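Local coordinates for protein phosphoribosylamidoimidazole- succinocarboxamide synthase (Saccharomyces cerevisiae, PDB 1OBG) that joins the imidazole carboxylate CAIR to L-aspartate at the expense of ATP, making SAICAR in de novo purine biosynthesis, at residues A27-F32 against S105-K110; T3-D8 against D21-D26. All coordinates share one frame; numbering follows the deposited sequence.

Both contacts reach one antiparallel four-stranded sheet, whose order 13-16, 20-24, 29-34, 105-109 follows the chain. Contact 2 comes first: the N-terminal loop 3-8 lies against strand 20-24. Contact 1 follows, where strand 29-34 receives the much later strand 105-109, an outermost strand of the sheet within the chain. Their centres are about 11 Å apart, and they are joined by a probable backbone hydrogen bond from Leu31 N to Tyr23 O and by the salt bridge between Lys110 and Glu24. Residues from both contacts touch the AMP of chain B, so this sheet supplies one wall of that nucleotide pocket, while contact 1 also holds the second AMP, chain D.

Contact 1 of 2, residues A27-F32 against S105-K110; sequences AGTLLF and SLLVHK. With AMP (adenosine monophosphate), chain D; AMP (adenosine monophosphate), chain B.
Leu30 pairs with Val108 and Phe32 with Leu106 as the hydrogen-bonded rungs of an antiparallel ladder, the two strand segments running at 162°. Val108 N reaches Leu30 O at 2.9 Å, and Leu106 N meets Phe32 O at 2.7 Å. Beyond the strand end, Lys110 N donates to Gly28 O at 2.8 Å.

Apolar contacts lie on both faces. Val108 CG2 sits over the Phe32 ring, a CH-pi contact 4.2 Å from its centroid. On the opposite face Thr29 CG2 lies 3.7 Å from Leu107 CD1.

Lys110 crosses Leu30 at about a right angle, its CG against Leu30 CD1 and its CE against Leu30 CD2, both at 3.7 Å. A bend at chi3 (-58°) brings its amine to Ala27 O in a weak hydrogen bond, while Glu24 is its salt-bridge partner. An alanine here would probably leave Glu24 without its counter-charge and strip the aliphatic cover from the methyls of Leu30.

Within these segments both adenines are bonded by backbone atoms. Leu107 N meets N1 of the chain D AMP, whose N6 donates to Leu107 O, and N6 of the chain B AMP donates to His109 O at 2.9 Å. Strand 105-109 thus meets both adenines through main-chain groups, so these bonds probably depend little on the side chains at Leu107 and His109.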
ATOM      1  N   ALA A  27      -4.696 -18.069 -16.418  1.00 25.40           N
ATOM      2  CA  ALA A  27      -3.320 -18.381 -16.060  1.00 25.77           C
ATOM      3  C   ALA A  27      -2.477 -17.122 -15.901  1.00 25.16           C
ATOM      4  O   ALA A  27      -1.572 -17.120 -15.073  1.00 25.71           O
ATOM      5  CB  ALA A  27      -2.683 -19.321 -17.115  1.00 27.01           C
ATOM      6  N   GLY A  28      -2.783 -16.086 -16.692  1.00 23.94           N
ATOM      7  CA  GLY A  28      -2.021 -14.837 -16.716  1.00 22.61           C
ATOM      8  C   GLY A  28      -2.663 -13.613 -16.044  1.00 20.96           C
ATOM      9  O   GLY A  28      -2.084 -12.546 -16.082  1.00 21.12           O
ATOM     10  N   THR A  29      -3.835 -13.777 -15.424  1.00 19.53           N
ATOM     11  CA  THR A  29      -4.707 -12.661 -15.041  1.00 18.03           C
ATOM     12  C   THR A  29      -5.331 -12.898 -13.644  1.00 16.97           C
ATOM     13  O   THR A  29      -5.919 -13.948 -13.395  1.00 16.58           O
ATOM     14  CB  THR A  29      -5.824 -12.512 -16.096  1.00 18.93           C
ATOM     15  OG1 THR A  29      -5.248 -12.336 -17.400  1.00 20.73           O
ATOM     16  CG2 THR A  29      -6.627 -11.238 -15.903  1.00 17.22           C
ATOM     17  N   LEU A  30      -5.189 -11.926 -12.744  1.00 14.75           N
ATOM     18  CA  LEU A  30      -5.776 -12.000 -11.418  1.00 14.35           C
ATOM     19  C   LEU A  30      -6.776 -10.865 -11.236  1.00 13.87           C
ATOM     20  O   LEU A  30      -6.699  -9.829 -11.928  1.00 13.67           O
ATOM     21  CB  LEU A  30      -4.697 -11.870 -10.341  1.00 14.71           C
ATOM     22  CG  LEU A  30      -3.602 -12.927 -10.444  1.00 15.18           C
ATOM     23  CD1 LEU A  30      -2.368 -12.433  -9.704  1.00 17.75           C
ATOM     24  CD2 LEU A  30      -4.097 -14.233  -9.844  1.00 17.46           C
ATOM     25  N   LEU A  31      -7.706 -11.063 -10.315  1.00 12.61           N
ATOM     26  CA  LEU A  31      -8.609  -9.993  -9.929  1.00 13.41           C
ATOM     27  C   LEU A  31      -8.346  -9.693  -8.452  1.00 13.21           C
ATOM     28  O   LEU A  31      -8.493 -10.584  -7.600  1.00 13.06           O
ATOM     29  CB  LEU A  31     -10.067 -10.390 -10.163  1.00 13.30           C
ATOM     30  CG  LEU A  31     -11.139  -9.330  -9.831  1.00 14.67           C
ATOM     31  CD1 LEU A  31     -11.211  -8.300 -10.939  1.00 13.67           C
ATOM     32  CD2 LEU A  31     -12.504 -10.003  -9.656  1.00 17.72           C
ATOM     33  N   PHE A  32      -7.971  -8.452  -8.149  1.00 12.82           N
ATOM     34  CA  PHE A  32      -7.710  -8.025  -6.765  1.00 13.80           C
ATOM     35  C   PHE A  32      -8.906  -7.250  -6.261  1.00 14.13           C
ATOM     36  O   PHE A  32      -9.266  -6.225  -6.858  1.00 14.60           O
ATOM     37  CB  PHE A  32      -6.537  -7.046  -6.730  1.00 13.65           C
ATOM     38  CG  PHE A  32      -5.185  -7.684  -6.840  1.00 18.34           C
ATOM     39  CD1 PHE A  32      -4.045  -6.955  -6.509  1.00 22.98           C
ATOM     40  CD2 PHE A  32      -5.029  -8.985  -7.273  1.00 21.18           C
ATOM     41  CE1 PHE A  32      -2.782  -7.534  -6.611  1.00 26.62           C
ATOM     42  CE2 PHE A  32      -3.755  -9.570  -7.371  1.00 22.35           C
ATOM     43  CZ  PHE A  32      -2.652  -8.868  -7.043  1.00 23.76           C
ATOM     44  N   SER A 105     -12.412  -3.421  -7.442  1.00 12.43           N
ATOM     45  CA  SER A 105     -11.683  -4.510  -8.084  1.00 14.20           C
ATOM     46  C   SER A 105     -10.684  -4.069  -9.126  1.00 14.41           C
ATOM     47  O   SER A 105     -10.986  -3.192  -9.944  1.00 16.04           O
ATOM     48  CB  SER A 105     -12.691  -5.424  -8.753  1.00 13.50           C
ATOM     49  OG  SER A 105     -13.546  -5.893  -7.735  1.00 14.95           O
ATOM     50  N   LEU A 106      -9.507  -4.678  -9.117  1.00 13.77           N
ATOM     51  CA  LEU A 106      -8.533  -4.439 -10.189  1.00 13.85           C
ATOM     52  C   LEU A 106      -8.188  -5.709 -10.918  1.00 13.63           C
ATOM     53  O   LEU A 106      -7.845  -6.720 -10.290  1.00 13.19           O
ATOM     54  CB  LEU A 106      -7.241  -3.820  -9.654  1.00 14.02           C
ATOM     55  CG  LEU A 106      -7.408  -2.468  -8.934  1.00 15.94           C
ATOM     56  CD1 LEU A 106      -6.104  -2.094  -8.255  1.00 18.86           C
ATOM     57  CD2 LEU A 106      -7.812  -1.415  -9.924  1.00 16.20           C
ATOM     58  N   LEU A 107      -8.270  -5.629 -12.240  1.00 13.39           N
ATOM     59  CA  LEU A 107      -7.909  -6.712 -13.134  1.00 13.54           C
ATOM     60  C   LEU A 107      -6.462  -6.535 -13.535  1.00 13.11           C
ATOM     61  O   LEU A 107      -6.082  -5.499 -14.111  1.00 13.04           O
ATOM     62  CB  LEU A 107      -8.851  -6.706 -14.362  1.00 13.96           C
ATOM     63  CG  LEU A 107      -8.759  -7.958 -15.228  1.00 15.98           C
ATOM     64  CD1 LEU A 107      -9.348  -9.187 -14.507  1.00 17.45           C
ATOM     65  CD2 LEU A 107      -9.421  -7.737 -16.603  1.00 22.12           C
ATOM     66  N   VAL A 108      -5.622  -7.516 -13.229  1.00 13.11           N
ATOM     67  CA  VAL A 108      -4.191  -7.295 -13.414  1.00 13.73           C
ATOM     68  C   VAL A 108      -3.499  -8.462 -14.070  1.00 14.43           C
ATOM     69  O   VAL A 108      -3.966  -9.590 -13.948  1.00 13.97           O
ATOM     70  CB  VAL A 108      -3.472  -6.981 -12.073  1.00 13.80           C
ATOM     71  CG1 VAL A 108      -4.129  -5.765 -11.381  1.00 11.37           C
ATOM     72  CG2 VAL A 108      -3.458  -8.209 -11.153  1.00 13.52           C
ATOM     73  N   HIS A 109      -2.388  -8.181 -14.748  1.00 15.03           N
ATOM     74  CA  HIS A 109      -1.541  -9.220 -15.315  1.00 17.41           C
ATOM     75  C   HIS A 109      -0.650  -9.775 -14.232  1.00 18.29           C
ATOM     76  O   HIS A 109      -0.010  -9.002 -13.498  1.00 17.98           O
ATOM     77  CB  HIS A 109      -0.640  -8.659 -16.408  1.00 17.87           C
ATOM     78  CG  HIS A 109      -1.364  -8.279 -17.659  1.00 20.01           C
ATOM     79  ND1 HIS A 109      -1.443  -6.973 -18.106  1.00 25.29           N
ATOM     80  CD2 HIS A 109      -2.037  -9.029 -18.565  1.00 23.13           C
ATOM     81  CE1 HIS A 109      -2.134  -6.940 -19.234  1.00 23.90           C
ATOM     82  NE2 HIS A 109      -2.508  -8.174 -19.530  1.00 24.75           N
ATOM     83  N   LYS A 110      -0.606 -11.107 -14.145  1.00 19.50           N
ATOM     84  CA  LYS A 110       0.299 -11.815 -13.257  1.00 21.37           C
ATOM     85  C   LYS A 110       1.717 -11.657 -13.787  1.00 21.75           C
ATOM     86  O   LYS A 110       1.947 -11.817 -14.991  1.00 21.45           O
ATOM     87  CB  LYS A 110      -0.083 -13.299 -13.225  1.00 22.48           C
ATOM     88  CG  LYS A 110       0.161 -14.000 -11.906  1.00 26.79           C
ATOM     89  CD  LYS A 110      -0.220 -15.485 -11.972  1.00 31.24           C
ATOM     90  CE  LYS A 110      -1.705 -15.645 -12.358  1.00 36.80           C
ATOM     91  NZ  LYS A 110      -2.327 -16.997 -12.072  1.00 39.17           N
TER
HETATM   92  P   AMP D 309      -9.414   4.348 -18.433  1.00 69.70           P
HETATM   93  O1P AMP D 309      -8.019   4.431 -17.781  1.00 70.14           O
HETATM   94  O2P AMP D 309      -9.578   3.068 -19.166  1.00 70.47           O
HETATM   95  O3P AMP D 309      -9.669   5.624 -19.396  1.00 70.40           O
HETATM   96  O5' AMP D 309     -10.600   4.472 -17.353  1.00 66.76           O
HETATM   97  C5' AMP D 309     -11.744   3.642 -17.395  1.00 60.64           C
HETATM   98  C4' AMP D 309     -12.147   3.223 -15.979  1.00 55.90           C
HETATM   99  O4' AMP D 309     -11.853   1.844 -15.811  1.00 52.04           O
HETATM  100  C3' AMP D 309     -11.376   4.000 -14.912  1.00 54.49           C
HETATM  101  O3' AMP D 309     -12.175   4.234 -13.768  1.00 54.64           O
HETATM  102  C2' AMP D 309     -10.250   3.041 -14.577  1.00 52.19           C
HETATM  103  O2' AMP D 309      -9.701   3.269 -13.295  1.00 53.75           O
HETATM  104  C1' AMP D 309     -10.904   1.675 -14.774  1.00 47.82           C
HETATM  105  N9  AMP D 309      -9.907   0.637 -15.117  1.00 40.52           N
HETATM  106  C8  AMP D 309      -8.950   0.676 -16.108  1.00 38.35           C
HETATM  107  N7  AMP D 309      -8.235  -0.474 -16.077  1.00 34.16           N
HETATM  108  C5  AMP D 309      -8.726  -1.245 -15.080  1.00 31.84           C
HETATM  109  C6  AMP D 309      -8.371  -2.508 -14.623  1.00 25.73           C
HETATM  110  N6  AMP D 309      -7.284  -3.110 -15.114  1.00 19.07           N
HETATM  111  N1  AMP D 309      -9.071  -3.042 -13.569  1.00 23.18           N
HETATM  112  C2  AMP D 309     -10.107  -2.355 -12.972  1.00 27.94           C
HETATM  113  N3  AMP D 309     -10.463  -1.103 -13.429  1.00 30.20           N
HETATM  114  C4  AMP D 309      -9.776  -0.559 -14.465  1.00 34.69           C
HETATM  115  P   AMP B 307      -1.488  -9.183  -0.688  1.00 63.89           P
HETATM  116  O1P AMP B 307      -1.357  -7.669  -0.472  1.00 65.68           O
HETATM  117  O2P AMP B 307      -2.905  -9.629  -0.765  1.00 65.16           O
HETATM  118  O3P AMP B 307      -0.721  -9.974   0.494  1.00 63.77           O
HETATM  119  O5' AMP B 307      -0.813  -9.567  -2.093  1.00 57.79           O
HETATM  120  C5' AMP B 307      -0.962 -10.884  -2.545  1.00 46.93           C
HETATM  121  C4' AMP B 307       0.299 -11.280  -3.279  1.00 40.05           C
HETATM  122  O4' AMP B 307       0.170 -10.913  -4.639  1.00 34.15           O
HETATM  123  C3' AMP B 307       1.524 -10.554  -2.719  1.00 37.14           C
HETATM  124  O3' AMP B 307       2.509 -11.513  -2.419  1.00 34.38           O
HETATM  125  C2' AMP B 307       1.983  -9.674  -3.865  1.00 33.49           C
HETATM  126  O2' AMP B 307       3.384  -9.639  -3.908  1.00 30.67           O
HETATM  127  C1' AMP B 307       1.403 -10.408  -5.070  1.00 32.15           C
HETATM  128  N9  AMP B 307       1.207  -9.582  -6.279  1.00 29.99           N
HETATM  129  C8  AMP B 307       0.860  -8.256  -6.390  1.00 28.99           C
HETATM  130  N7  AMP B 307       0.803  -7.952  -7.714  1.00 29.49           N
HETATM  131  C5  AMP B 307       1.096  -9.058  -8.438  1.00 27.06           C
HETATM  132  C6  AMP B 307       1.182  -9.326  -9.808  1.00 27.56           C
HETATM  133  N6  AMP B 307       0.764  -8.445 -10.724  1.00 23.61           N
HETATM  134  N1  AMP B 307       1.524 -10.604 -10.218  1.00 26.64           N
HETATM  135  C2  AMP B 307       1.767 -11.607  -9.306  1.00 27.63           C
HETATM  136  N3  AMP B 307       1.674 -11.334  -7.952  1.00 26.77           N
HETATM  137  C4  AMP B 307       1.348 -10.088  -7.535  1.00 28.54           C

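Contact 2 of 2, residues T3-D8 against D21-D26; sequences TKTELD and DIYEVD. With AMP (adenosine monophosphate), chain B.
Thr5 meets Asp21 and Tyr23 where the N-terminal loop, with no regular structure of its own, lies along strand 20-24 of the four-stranded antiparallel sheet. Just before it, Lys4 turns away from the strand and closes a salt bridge with Glu6 inside the loop, NZ to OE1 2.6 Å.

Thr5 carries the polar part of the contact. Thr5 N donates to Asp21 OD1 at 2.8 Å, nearly along the C-O axis, and its hydroxyl donates to the same oxygen, OG1 to OD1 2.5 Å, through the anti lone pair. OG1 stands between the backbone N and the carbonyl carbon (chi1 56°), a torsion that lets both donors of one residue converge on one carboxylate oxygen. OG1 in turn accepts from Tyr23 OH, making a chain of hydrogen bonds from phenol to hydroxyl to carboxylate. Arg16 and Arg37 form salt bridges with Asp21 as well, which would be expected to favour its charged state in this buried spot.

Further on, Leu7 covers the tyrosine while Tyr97 of helix 95-101 touches Leu7. The loop thus lies between that helix and the sheet face carrying Asp21 and Tyr23; Ile22, on the other face, touches the AMP of chain B. Leu7 CD1 stands 3.7 Å from the Tyr23 ring centroid, 10° off the normal, whereas Thr5 OG1 lies in the plane at the ring's edge.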
ATOM      1  N   THR A   3     -16.997  -7.081   3.563  1.00 23.04           N
ATOM      2  CA  THR A   3     -15.960  -7.607   4.456  1.00 23.57           C
ATOM      3  C   THR A   3     -15.232  -8.784   3.817  1.00 22.60           C
ATOM      4  O   THR A   3     -14.038  -8.952   4.000  1.00 22.70           O
ATOM      5  CB  THR A   3     -16.583  -8.114   5.797  1.00 23.17           C
ATOM      6  OG1 THR A   3     -17.138  -7.013   6.515  1.00 29.01           O
ATOM      7  CG2 THR A   3     -15.490  -8.582   6.731  1.00 25.99           C
ATOM      8  N   LYS A   4     -15.968  -9.603   3.077  1.00 22.29           N
ATOM      9  CA  LYS A   4     -15.433 -10.834   2.525  1.00 22.67           C
ATOM     10  C   LYS A   4     -16.214 -11.136   1.277  1.00 21.42           C
ATOM     11  O   LYS A   4     -17.437 -11.195   1.340  1.00 21.60           O
ATOM     12  CB  LYS A   4     -15.677 -11.964   3.520  1.00 23.80           C
ATOM     13  CG  LYS A   4     -14.909 -13.229   3.222  1.00 28.99           C
ATOM     14  CD  LYS A   4     -14.765 -14.087   4.472  1.00 37.80           C
ATOM     15  CE  LYS A   4     -15.972 -15.004   4.621  1.00 42.53           C
ATOM     16  NZ  LYS A   4     -15.691 -16.361   4.043  1.00 46.00           N
ATOM     17  N   THR A   5     -15.540 -11.341   0.153  1.00 19.17           N
ATOM     18  CA  THR A   5     -16.261 -11.653  -1.053  1.00 18.68           C
ATOM     19  C   THR A   5     -16.579 -13.134  -1.127  1.00 18.77           C
ATOM     20  O   THR A   5     -15.803 -13.967  -0.683  1.00 17.69           O
ATOM     21  CB  THR A   5     -15.478 -11.225  -2.307  1.00 18.98           C
ATOM     22  OG1 THR A   5     -14.187 -11.838  -2.276  1.00 17.31           O
ATOM     23  CG2 THR A   5     -15.214  -9.694  -2.274  1.00 17.84           C
ATOM     24  N   GLU A   6     -17.723 -13.438  -1.717  1.00 18.87           N
ATOM     25  CA  GLU A   6     -18.155 -14.806  -1.891  1.00 20.19           C
ATOM     26  C   GLU A   6     -18.626 -14.926  -3.320  1.00 19.00           C
ATOM     27  O   GLU A   6     -19.706 -14.451  -3.648  1.00 19.40           O
ATOM     28  CB  GLU A   6     -19.298 -15.098  -0.912  1.00 20.70           C
ATOM     29  CG  GLU A   6     -18.856 -14.952   0.542  1.00 26.99           C
ATOM     30  CD  GLU A   6     -18.021 -16.144   1.007  1.00 36.71           C
ATOM     31  OE1 GLU A   6     -17.412 -16.070   2.103  1.00 40.98           O
ATOM     32  OE2 GLU A   6     -17.968 -17.168   0.280  1.00 40.04           O
ATOM     33  N   LEU A   7     -17.814 -15.543  -4.172  1.00 17.88           N
ATOM     34  CA  LEU A   7     -18.137 -15.636  -5.588  1.00 17.35           C
ATOM     35  C   LEU A   7     -18.534 -17.053  -6.000  1.00 17.41           C
ATOM     36  O   LEU A   7     -18.696 -17.338  -7.197  1.00 17.31           O
ATOM     37  CB  LEU A   7     -16.971 -15.136  -6.449  1.00 16.57           C
ATOM     38  CG  LEU A   7     -16.527 -13.677  -6.275  1.00 18.11           C
ATOM     39  CD1 LEU A   7     -15.584 -13.322  -7.394  1.00 16.85           C
ATOM     40  CD2 LEU A   7     -17.677 -12.679  -6.259  1.00 19.94           C
ATOM     41  N   ASP A   8     -18.669 -17.930  -5.006  1.00 17.58           N
ATOM     42  CA  ASP A   8     -19.363 -19.206  -5.179  1.00 19.49           C
ATOM     43  C   ASP A   8     -18.718 -20.104  -6.223  1.00 18.99           C
ATOM     44  O   ASP A   8     -19.409 -20.862  -6.889  1.00 20.42           O
ATOM     45  CB  ASP A   8     -20.835 -18.970  -5.570  1.00 19.76           C
ATOM     46  CG  ASP A   8     -21.627 -18.289  -4.475  1.00 23.35           C
ATOM     47  OD1 ASP A   8     -21.204 -18.352  -3.298  1.00 27.03           O
ATOM     48  OD2 ASP A   8     -22.689 -17.666  -4.702  1.00 25.83           O
ATOM     49  N   ASP A  21      -9.069  -9.706  -1.371  1.00 16.58           N
ATOM     50  CA  ASP A  21      -9.420 -11.045  -1.811  1.00 15.10           C
ATOM     51  C   ASP A  21      -8.898 -11.151  -3.241  1.00 14.47           C
ATOM     52  O   ASP A  21      -9.125 -10.264  -4.056  1.00 13.34           O
ATOM     53  CB  ASP A  21     -10.941 -11.261  -1.791  1.00 15.67           C
ATOM     54  CG  ASP A  21     -11.517 -11.297  -0.388  1.00 16.10           C
ATOM     55  OD1 ASP A  21     -12.753 -11.361  -0.265  1.00 17.04           O
ATOM     56  OD2 ASP A  21     -10.828 -11.251   0.648  1.00 16.22           O
ATOM     57  N   ILE A  22      -8.193 -12.237  -3.544  1.00 14.17           N
ATOM     58  CA  ILE A  22      -7.531 -12.356  -4.832  1.00 13.82           C
ATOM     59  C   ILE A  22      -8.141 -13.533  -5.566  1.00 14.14           C
ATOM     60  O   ILE A  22      -8.222 -14.616  -4.998  1.00 13.41           O
ATOM     61  CB  ILE A  22      -6.005 -12.560  -4.640  1.00 14.46           C
ATOM     62  CG1 ILE A  22      -5.378 -11.347  -3.902  1.00 16.45           C
ATOM     63  CG2 ILE A  22      -5.318 -12.728  -5.992  1.00 12.92           C
ATOM     64  CD1 ILE A  22      -3.925 -11.604  -3.464  1.00 21.90           C
ATOM     65  N   TYR A  23      -8.560 -13.319  -6.816  1.00 13.28           N
ATOM     66  CA  TYR A  23      -9.149 -14.381  -7.638  1.00 13.52           C
ATOM     67  C   TYR A  23      -8.310 -14.584  -8.871  1.00 13.84           C
ATOM     68  O   TYR A  23      -7.688 -13.640  -9.348  1.00 14.81           O
ATOM     69  CB  TYR A  23     -10.578 -13.993  -8.059  1.00 12.67           C
ATOM     70  CG  TYR A  23     -11.505 -14.016  -6.872  1.00 14.68           C
ATOM     71  CD1 TYR A  23     -12.167 -15.195  -6.520  1.00 13.09           C
ATOM     72  CD2 TYR A  23     -11.698 -12.871  -6.083  1.00 14.10           C
ATOM     73  CE1 TYR A  23     -12.993 -15.247  -5.437  1.00 13.83           C
ATOM     74  CE2 TYR A  23     -12.528 -12.903  -4.982  1.00 13.45           C
ATOM     75  CZ  TYR A  23     -13.171 -14.094  -4.662  1.00 13.78           C
ATOM     76  OH  TYR A  23     -13.998 -14.154  -3.584  1.00 13.83           O
ATOM     77  N   GLU A  24      -8.288 -15.795  -9.407  1.00 13.38           N
ATOM     78  CA  GLU A  24      -7.585 -16.019 -10.655  1.00 15.58           C
ATOM     79  C   GLU A  24      -8.599 -15.981 -11.807  1.00 15.62           C
ATOM     80  O   GLU A  24      -9.634 -16.625 -11.735  1.00 16.86           O
ATOM     81  CB  GLU A  24      -6.850 -17.359 -10.589  1.00 15.96           C
ATOM     82  CG  GLU A  24      -6.312 -17.844 -11.913  1.00 20.43           C
ATOM     83  CD  GLU A  24      -5.298 -18.959 -11.749  1.00 27.31           C
ATOM     84  OE1 GLU A  24      -4.201 -18.723 -11.200  1.00 33.81           O
ATOM     85  OE2 GLU A  24      -5.593 -20.065 -12.170  1.00 29.80           O
ATOM     86  N   VAL A  25      -8.317 -15.219 -12.851  1.00 16.35           N
ATOM     87  CA  VAL A  25      -9.255 -15.093 -13.958  1.00 17.53           C
ATOM     88  C   VAL A  25      -8.795 -16.059 -15.062  1.00 18.56           C
ATOM     89  O   VAL A  25      -9.590 -16.783 -15.620  1.00 19.18           O
ATOM     90  CB  VAL A  25      -9.366 -13.633 -14.468  1.00 17.45           C
ATOM     91  CG1 VAL A  25     -10.229 -13.554 -15.734  1.00 17.09           C
ATOM     92  CG2 VAL A  25      -9.926 -12.726 -13.358  1.00 18.33           C
ATOM     93  N   ASP A  26      -7.506 -16.052 -15.358  1.00 20.27           N
ATOM     94  CA  ASP A  26      -6.892 -17.115 -16.143  1.00 22.70           C
ATOM     95  C   ASP A  26      -5.456 -17.260 -15.678  1.00 24.14           C
ATOM     96  O   ASP A  26      -5.041 -16.648 -14.663  1.00 23.70           O
ATOM     97  CB  ASP A  26      -7.003 -16.869 -17.665  1.00 23.31           C
ATOM     98  CG  ASP A  26      -6.391 -15.548 -18.101  1.00 24.39           C
ATOM     99  OD1 ASP A  26      -7.059 -14.835 -18.858  1.00 27.51           O
ATOM    100  OD2 ASP A  26      -5.252 -15.132 -17.752  1.00 27.17           O
TER
HETATM  101  P   AMP B 307      -1.488  -9.183  -0.688  1.00 63.89           P
HETATM  102  O1P AMP B 307      -1.357  -7.669  -0.472  1.00 65.68           O
HETATM  103  O2P AMP B 307      -2.905  -9.629  -0.765  1.00 65.16           O
HETATM  104  O3P AMP B 307      -0.721  -9.974   0.494  1.00 63.77           O
HETATM  105  O5' AMP B 307      -0.813  -9.567  -2.093  1.00 57.79           O
HETATM  106  C5' AMP B 307      -0.962 -10.884  -2.545  1.00 46.93           C
HETATM  107  C4' AMP B 307       0.299 -11.280  -3.279  1.00 40.05           C
HETATM  108  O4' AMP B 307       0.170 -10.913  -4.639  1.00 34.15           O
HETATM  109  C3' AMP B 307       1.524 -10.554  -2.719  1.00 37.14           C
HETATM  110  O3' AMP B 307       2.509 -11.513  -2.419  1.00 34.38           O
HETATM  111  C2' AMP B 307       1.983  -9.674  -3.865  1.00 33.49           C
HETATM  112  O2' AMP B 307       3.384  -9.639  -3.908  1.00 30.67           O
HETATM  113  C1' AMP B 307       1.403 -10.408  -5.070  1.00 32.15           C
HETATM  114  N9  AMP B 307       1.207  -9.582  -6.279  1.00 29.99           N
HETATM  115  C8  AMP B 307       0.860  -8.256  -6.390  1.00 28.99           C
HETATM  116  N7  AMP B 307       0.803  -7.952  -7.714  1.00 29.49           N
HETATM  117  C5  AMP B 307       1.096  -9.058  -8.438  1.00 27.06           C
HETATM  118  C6  AMP B 307       1.182  -9.326  -9.808  1.00 27.56           C
HETATM  119  N6  AMP B 307       0.764  -8.445 -10.724  1.00 23.61           N
HETATM  120  N1  AMP B 307       1.524 -10.604 -10.218  1.00 26.64           N
HETATM  121  C2  AMP B 307       1.767 -11.607  -9.306  1.00 27.63           C
HETATM  122  N3  AMP B 307       1.674 -11.334  -7.952  1.00 26.77           N
HETATM  123  C4  AMP B 307       1.348 -10.088  -7.535  1.00 28.54           C